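Local coordinates for mbDLG-3 protein (PDB 6X1N), which probably binds short C-terminal peptide segments of partner proteins through this PDZ domain, one part of a longer Dlg-like scaffold to which protein kinase binding is generally assigned, at residues L10-K14 / A15-F19; P97-Y100 / D101-Q105. All coordinates share one frame; numbering follows the deposited sequence.

Interaction 1: residues L10-K14 / A15-F19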
ATOM      1  N   LEU A  10      -2.825  -5.871  -9.530  1.00  8.85           N
ATOM      2  CA  LEU A  10      -2.335  -4.894 -10.482  1.00  9.98           C
ATOM      3  C   LEU A  10      -1.243  -5.523 -11.324  1.00  9.57           C
ATOM      4  O   LEU A  10      -0.438  -6.316 -10.823  1.00 11.32           O
ATOM      5  CB  LEU A  10      -1.746  -3.678  -9.769  1.00  9.17           C
ATOM      6  CG  LEU A  10      -2.665  -2.899  -8.827  1.00  9.45           C
ATOM      7  CD1 LEU A  10      -1.880  -1.759  -8.203  1.00 10.77           C
ATOM      8  CD2 LEU A  10      -3.878  -2.369  -9.565  1.00 10.44           C
ATOM      9  N   TYR A  11      -1.207  -5.150 -12.593  0.53 10.40           N
ATOM     10  CA  TYR A  11      -0.173  -5.580 -13.515  0.53 10.95           C
ATOM     11  C   TYR A  11       0.644  -4.359 -13.919  0.53 11.25           C
ATOM     12  O   TYR A  11       0.076  -3.314 -14.251  0.53 12.00           O
ATOM     13  CB  TYR A  11      -0.812  -6.254 -14.730  0.53 12.30           C
ATOM     14  CG  TYR A  11       0.127  -6.458 -15.882  0.53 11.49           C
ATOM     15  CD1 TYR A  11       1.281  -7.211 -15.739  0.53 11.08           C
ATOM     16  CD2 TYR A  11      -0.146  -5.902 -17.121  0.53 11.90           C
ATOM     17  CE1 TYR A  11       2.148  -7.395 -16.802  0.53 10.84           C
ATOM     18  CE2 TYR A  11       0.705  -6.086 -18.188  0.53 10.30           C
ATOM     19  CZ  TYR A  11       1.850  -6.831 -18.022  0.53 10.51           C
ATOM     20  OH  TYR A  11       2.706  -7.016 -19.083  0.53 13.89           O
ATOM     21  N   LYS A  12       1.973  -4.490 -13.880  1.00 11.90           N
ATOM     22  CA  LYS A  12       2.846  -3.331 -14.047  1.00 13.04           C
ATOM     23  C   LYS A  12       2.598  -2.625 -15.374  1.00 13.95           C
ATOM     24  O   LYS A  12       2.605  -1.391 -15.440  1.00 15.04           O
ATOM     25  CB  LYS A  12       4.300  -3.775 -13.914  1.00 16.16           C
ATOM     26  CG  LYS A  12       5.309  -2.672 -14.112  1.00 18.56           C
ATOM     27  CD  LYS A  12       6.722  -3.196 -13.919  1.00 25.42           C
ATOM     28  CE  LYS A  12       7.723  -2.058 -13.919  1.00 28.31           C
ATOM     29  NZ  LYS A  12       9.119  -2.545 -13.733  1.00 35.32           N
ATOM     30  N   GLY A  13       2.347  -3.385 -16.434  1.00 13.91           N
ATOM     31  CA  GLY A  13       1.966  -2.779 -17.684  1.00 15.71           C
ATOM     32  C   GLY A  13       3.036  -1.865 -18.273  1.00 14.59           C
ATOM     33  O   GLY A  13       4.228  -1.955 -17.966  1.00 18.50           O
ATOM     34  N   LYS A  14       2.563  -0.964 -19.139  1.00 15.80           N
ATOM     35  CA  LYS A  14       3.427  -0.030 -19.856  1.00 19.61           C
ATOM     36  C   LYS A  14       3.827   1.169 -19.009  1.00 18.04           C
ATOM     37  O   LYS A  14       4.924   1.710 -19.197  1.00 19.20           O
ATOM     38  CB  LYS A  14       2.713   0.479 -21.110  1.00 19.53           C
ATOM     39  CG  LYS A  14       2.708  -0.484 -22.290  1.00 25.25           C
ATOM     40  CD  LYS A  14       1.790   0.030 -23.393  1.00 28.04           C
ATOM     41  CE  LYS A  14       1.827  -0.873 -24.614  1.00 35.72           C
ATOM     42  NZ  LYS A  14       3.144  -0.792 -25.298  1.00 41.63           N
ATOM     43  N   ALA A  15       2.955   1.616 -18.107  1.00 16.32           N
ATOM     44  CA  ALA A  15       3.182   2.829 -17.335  1.00 18.84           C
ATOM     45  C   ALA A  15       3.527   2.567 -15.878  1.00 13.97           C
ATOM     46  O   ALA A  15       3.696   3.524 -15.114  1.00 15.16           O
ATOM     47  CB  ALA A  15       1.962   3.750 -17.424  1.00 22.23           C
ATOM     48  N   GLY A  16       3.642   1.317 -15.466  1.00 12.26           N
ATOM     49  CA  GLY A  16       3.955   1.023 -14.086  1.00 11.60           C
ATOM     50  C   GLY A  16       2.725   0.840 -13.217  1.00  9.75           C
ATOM     51  O   GLY A  16       1.574   1.002 -13.638  1.00 10.07           O
ATOM     52  N   PHE A  17       2.990   0.508 -11.956  1.00  9.59           N
ATOM     53  CA  PHE A  17       1.920   0.240 -11.001  1.00  9.56           C
ATOM     54  C   PHE A  17       1.125   1.491 -10.641  1.00  9.66           C
ATOM     55  O   PHE A  17      -0.031   1.376 -10.228  1.00  9.23           O
ATOM     56  CB  PHE A  17       2.494  -0.408  -9.746  1.00 11.35           C
ATOM     57  CG  PHE A  17       2.956  -1.830  -9.956  1.00 10.08           C
ATOM     58  CD1 PHE A  17       2.047  -2.822 -10.310  1.00 11.66           C
ATOM     59  CD2 PHE A  17       4.283  -2.180  -9.777  1.00 10.72           C
ATOM     60  CE1 PHE A  17       2.459  -4.132 -10.489  1.00 11.34           C
ATOM     61  CE2 PHE A  17       4.702  -3.495  -9.950  1.00 14.50           C
ATOM     62  CZ  PHE A  17       3.791  -4.467 -10.309  1.00 12.94           C
ATOM     63  N   GLY A  18       1.724   2.673 -10.746  1.00  9.49           N
ATOM     64  CA  GLY A  18       0.963   3.907 -10.666  1.00 10.37           C
ATOM     65  C   GLY A  18       0.548   4.372  -9.286  1.00  8.66           C
ATOM     66  O   GLY A  18      -0.499   5.009  -9.148  1.00  7.97           O
ATOM     67  N   PHE A  19       1.330   4.082  -8.252  1.00  8.04           N
ATOM     68  CA  PHE A  19       0.993   4.601  -6.934  1.00  8.50           C
ATOM     69  C   PHE A  19       2.251   4.768  -6.109  1.00  7.97           C
ATOM     70  O   PHE A  19       3.273   4.126  -6.358  1.00 10.68           O
ATOM     71  CB  PHE A  19      -0.032   3.727  -6.200  1.00  8.28           C
ATOM     72  CG  PHE A  19       0.502   2.400  -5.726  1.00  7.72           C
ATOM     73  CD1 PHE A  19       0.456   1.279  -6.550  1.00  9.42           C
ATOM     74  CD2 PHE A  19       0.995   2.258  -4.438  1.00  9.21           C
ATOM     75  CE1 PHE A  19       0.925   0.049  -6.098  1.00  9.97           C
ATOM     76  CE2 PHE A  19       1.467   1.032  -3.978  1.00 10.40           C
ATOM     77  CZ  PHE A  19       1.440  -0.070  -4.801  1.00  9.77           C
TER
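The ring of F17 folds back on K12 and L10 in a local contact round the turn that carries the chain from strand 6-11 to strand 19-22. The run G16-F17-G18-F19 matches the GLGF-type loop that receives a ligand's carboxylate in PDZ domains. With CG anti to the carbonyl carbon (chi1 -71°), the F17 ring turns toward the end of the strand. There K12 CB covers one face, 3.9 Å from the F17 ring centroid, a CH-pi contact. The extended chain of lysine suits this place, since its CB meets the ring while the ammonium leads away. L10 O lies in the ring plane at the edge, 3.6 Å from F17 CE1. Farther along, the buried L10 reaches F19 at a slant with CD1, 3.9 Å from F19 CE1. A weak bond, G16 N to K12 O (2.9 Å, 120°), closes the turn; positive phi at G13, G16 and G18 suits residues lacking CB, and at G16 a CB would also jam against the carbonyl O of A15. F17 and F19 rest on M89 of strand 88-95, which pairs with strand 6-11, while backbone bonds tie G16 to A48 and F17 to A49 of helix 48-52.

Interaction 2: residues P97-Y100 / D101-Q105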
ATOM      1  N   PRO A  97      -8.556   6.086   7.299  1.00 10.34           N
ATOM      2  CA  PRO A  97      -8.254   7.519   7.402  1.00 10.69           C
ATOM      3  C   PRO A  97      -7.681   7.924   8.740  1.00  9.60           C
ATOM      4  O   PRO A  97      -6.867   8.853   8.788  1.00 11.73           O
ATOM      5  CB  PRO A  97      -9.611   8.185   7.126  1.00 13.11           C
ATOM      6  CG  PRO A  97     -10.618   7.148   7.483  1.00 13.50           C
ATOM      7  CD  PRO A  97      -9.996   5.834   7.101  1.00 11.10           C
ATOM      8  N   GLY A  98      -8.065   7.249   9.823  1.00 10.54           N
ATOM      9  CA  GLY A  98      -7.530   7.619  11.123  1.00 12.90           C
ATOM     10  C   GLY A  98      -6.029   7.425  11.196  1.00 10.89           C
ATOM     11  O   GLY A  98      -5.283   8.340  11.562  1.00 11.57           O
ATOM     12  N   MET A  99      -5.558   6.237  10.813  1.00  9.52           N
ATOM     13  CA  MET A  99      -4.122   5.984  10.865  1.00  9.18           C
ATOM     14  C   MET A  99      -3.383   6.814   9.826  1.00  9.26           C
ATOM     15  O   MET A  99      -2.276   7.299  10.086  1.00 10.01           O
ATOM     16  CB  MET A  99      -3.831   4.495  10.683  1.00  9.07           C
ATOM     17  CG  MET A  99      -2.351   4.151  10.824  1.00 10.08           C
ATOM     18  SD  MET A  99      -1.704   4.425  12.505  1.00  9.76           S
ATOM     19  CE  MET A  99      -2.212   2.911  13.299  1.00 10.41           C
ATOM     20  N   TYR A 100      -3.980   6.988   8.647  1.00  9.44           N
ATOM     21  CA  TYR A 100      -3.361   7.846   7.641  1.00  9.55           C
ATOM     22  C   TYR A 100      -3.174   9.258   8.184  1.00 11.49           C
ATOM     23  O   TYR A 100      -2.123   9.875   7.976  1.00 11.86           O
ATOM     24  CB  TYR A 100      -4.199   7.834   6.362  1.00 10.05           C
ATOM     25  CG  TYR A 100      -3.495   8.414   5.150  1.00 10.67           C
ATOM     26  CD1 TYR A 100      -2.315   7.859   4.674  1.00 10.20           C
ATOM     27  CD2 TYR A 100      -4.031   9.499   4.460  1.00 10.95           C
ATOM     28  CE1 TYR A 100      -1.669   8.380   3.556  1.00 10.54           C
ATOM     29  CE2 TYR A 100      -3.393  10.022   3.333  1.00 11.80           C
ATOM     30  CZ  TYR A 100      -2.219   9.456   2.888  1.00  9.79           C
ATOM     31  OH  TYR A 100      -1.575   9.974   1.776  1.00 12.12           O
ATOM     32  N   ASP A 101      -4.175   9.775   8.903  0.65 12.48           N
ATOM     33  CA  ASP A 101      -4.050  11.100   9.504  0.65 14.45           C
ATOM     34  C   ASP A 101      -2.995  11.127  10.601  0.65 14.64           C
ATOM     35  O   ASP A 101      -2.326  12.150  10.789  0.65 15.24           O
ATOM     36  CB  ASP A 101      -5.395  11.560  10.061  0.65 15.13           C
ATOM     37  CG  ASP A 101      -5.318  12.939  10.690  0.65 17.93           C
ATOM     38  OD1 ASP A 101      -5.277  13.930   9.933  0.65 23.60           O
ATOM     39  OD2 ASP A 101      -5.299  13.028  11.935  0.65 23.87           O
ATOM     40  N   LEU A 102      -2.834  10.027  11.337  1.00 12.61           N
ATOM     41  CA  LEU A 102      -1.809   9.985  12.371  1.00 15.04           C
ATOM     42  C   LEU A 102      -0.417  10.120  11.769  1.00 13.74           C
ATOM     43  O   LEU A 102       0.471  10.722  12.384  1.00 16.22           O
ATOM     44  CB  LEU A 102      -1.938   8.705  13.194  1.00 13.30           C
ATOM     45  CG  LEU A 102      -1.049   8.617  14.430  1.00 14.27           C
ATOM     46  CD1 LEU A 102      -1.339   9.778  15.379  1.00 18.59           C
ATOM     47  CD2 LEU A 102      -1.242   7.283  15.138  1.00 15.11           C
ATOM     48  N   TYR A 103      -0.219   9.602  10.553  1.00 14.19           N
ATOM     49  CA  TYR A 103       1.062   9.762   9.876  1.00 13.68           C
ATOM     50  C   TYR A 103       1.362  11.219   9.537  1.00 20.31           C
ATOM     51  O   TYR A 103       2.528  11.560   9.314  1.00 21.27           O
ATOM     52  CB  TYR A 103       1.110   8.911   8.605  1.00 15.75           C
ATOM     53  CG  TYR A 103       1.677   7.521   8.808  1.00 11.88           C
ATOM     54  CD1 TYR A 103       3.036   7.333   9.017  1.00 14.12           C
ATOM     55  CD2 TYR A 103       0.860   6.397   8.768  1.00 11.74           C
ATOM     56  CE1 TYR A 103       3.562   6.070   9.209  1.00 12.59           C
ATOM     57  CE2 TYR A 103       1.383   5.129   8.950  1.00 10.89           C
ATOM     58  CZ  TYR A 103       2.733   4.973   9.161  1.00 11.54           C
ATOM     59  OH  TYR A 103       3.290   3.730   9.343  1.00 11.17           O
ATOM     60  N   LYS A 104       0.347  12.085   9.494  1.00 19.20           N
ATOM     61  CA  LYS A 104       0.569  13.498   9.208  1.00 21.91           C
ATOM     62  C   LYS A 104       1.020  14.291  10.428  1.00 25.44           C
ATOM     63  O   LYS A 104       1.489  15.423  10.268  1.00 32.23           O
ATOM     64  CB  LYS A 104      -0.694  14.125   8.607  1.00 23.30           C
ATOM     65  CG  LYS A 104      -1.155  13.461   7.308  1.00 23.96           C
ATOM     66  CD  LYS A 104      -2.415  14.118   6.750  1.00 30.30           C
ATOM     67  CE  LYS A 104      -3.117  13.214   5.743  1.00 25.93           C
ATOM     68  NZ  LYS A 104      -2.322  13.033   4.506  1.00 34.22           N
ATOM     69  N   GLN A 105       0.914  13.724  11.626  1.00 24.91           N
ATOM     70  CA  GLN A 105       1.259  14.440  12.853  1.00 25.55           C
ATOM     71  C   GLN A 105       2.768  14.533  13.052  1.00 27.97           C
ATOM     72  O   GLN A 105       3.495  13.564  12.837  1.00 29.83           O
ATOM     73  CB  GLN A 105       0.612  13.764  14.065  1.00 25.21           C
ATOM     74  CG  GLN A 105      -0.877  13.525  13.903  1.00 25.56           C
ATOM     75  CD  GLN A 105      -1.633  14.801  13.582  1.00 32.16           C
ATOM     76  OE1 GLN A 105      -1.451  15.828  14.239  1.00 34.06           O
ATOM     77  NE2 GLN A 105      -2.474  14.748  12.554  1.00 26.93           N
TER
HETATM   78  O   HOH W   1      -0.450  10.488   5.817  1.00 23.08           O
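Y100 and K104 meet one turn apart near the C-terminal end of helix 97-102, where backbone bonds and a water meet several of the main-chain polar atoms. D101 N donates to P97 O (2.8 Å, 155°) and L102 N to G98 O (3.0 Å). Proline suits the first turn, having no N-H to leave without a partner, and M99 N is bonded to OD1 of N96. Y103 N is shared: its main acceptor is M99 O (3.1 Å), with a weak second bond to Y100 O (3.2 Å). Y100 O is also gripped by a water that donates to it at 2.8 Å and sits over the centre of one face of the Y100 ring. K104 NZ bonds weakly to the same water and comes obliquely to the ring, 3.4 Å from Y100 CE2; the bend at chi4 (-68°) brings the ammonium there. D101 O takes two donors from opposite faces of its carbonyl plane, K104 N and Q105 NE2, the latter at 3.1 Å and nearly straight (165°). On another side, the flexible thioether of M99 lies against L102 CD2, and Y103 packs on L22 and P35, its OH weakly hydrogen-bonded to G37 O. Tyrosine suits position Y100 because its flat apolar ring backs the water while its hydroxyl is hydrogen-bonded to E57 OE2. With an alanine here, E57 would probably lose this mate, and a gap is likely to open beside the water and K104, whose ammonium would be held less firmly. Y100 O and D101 O are thus met by water, an amide and main-chain N-H groups; the K104 ammonium may partly offset the negative end of the helix dipole, and the phenol would probably stabilise the charged form of E57.

Interaction 1 comes early in the chain and interaction 2 closes it, their centres about 26 Å apart on opposite sides of the chain's centre, with about 10 Å between nearest atoms. The strands of the antiparallel sheet connect them. Strand 19-22, which starts at F19, reaches L22, on which Y100 and Y103 rest; strand 88-95, which touches interaction 1, leads almost directly into helix 97-102. The first contact therefore shapes the probable carboxylate-binding loop, whereas the second covers the far end of the same strand with an added C-terminal helix, as in the third PDZ domain of PSD-95. The two contacts do not touch each other.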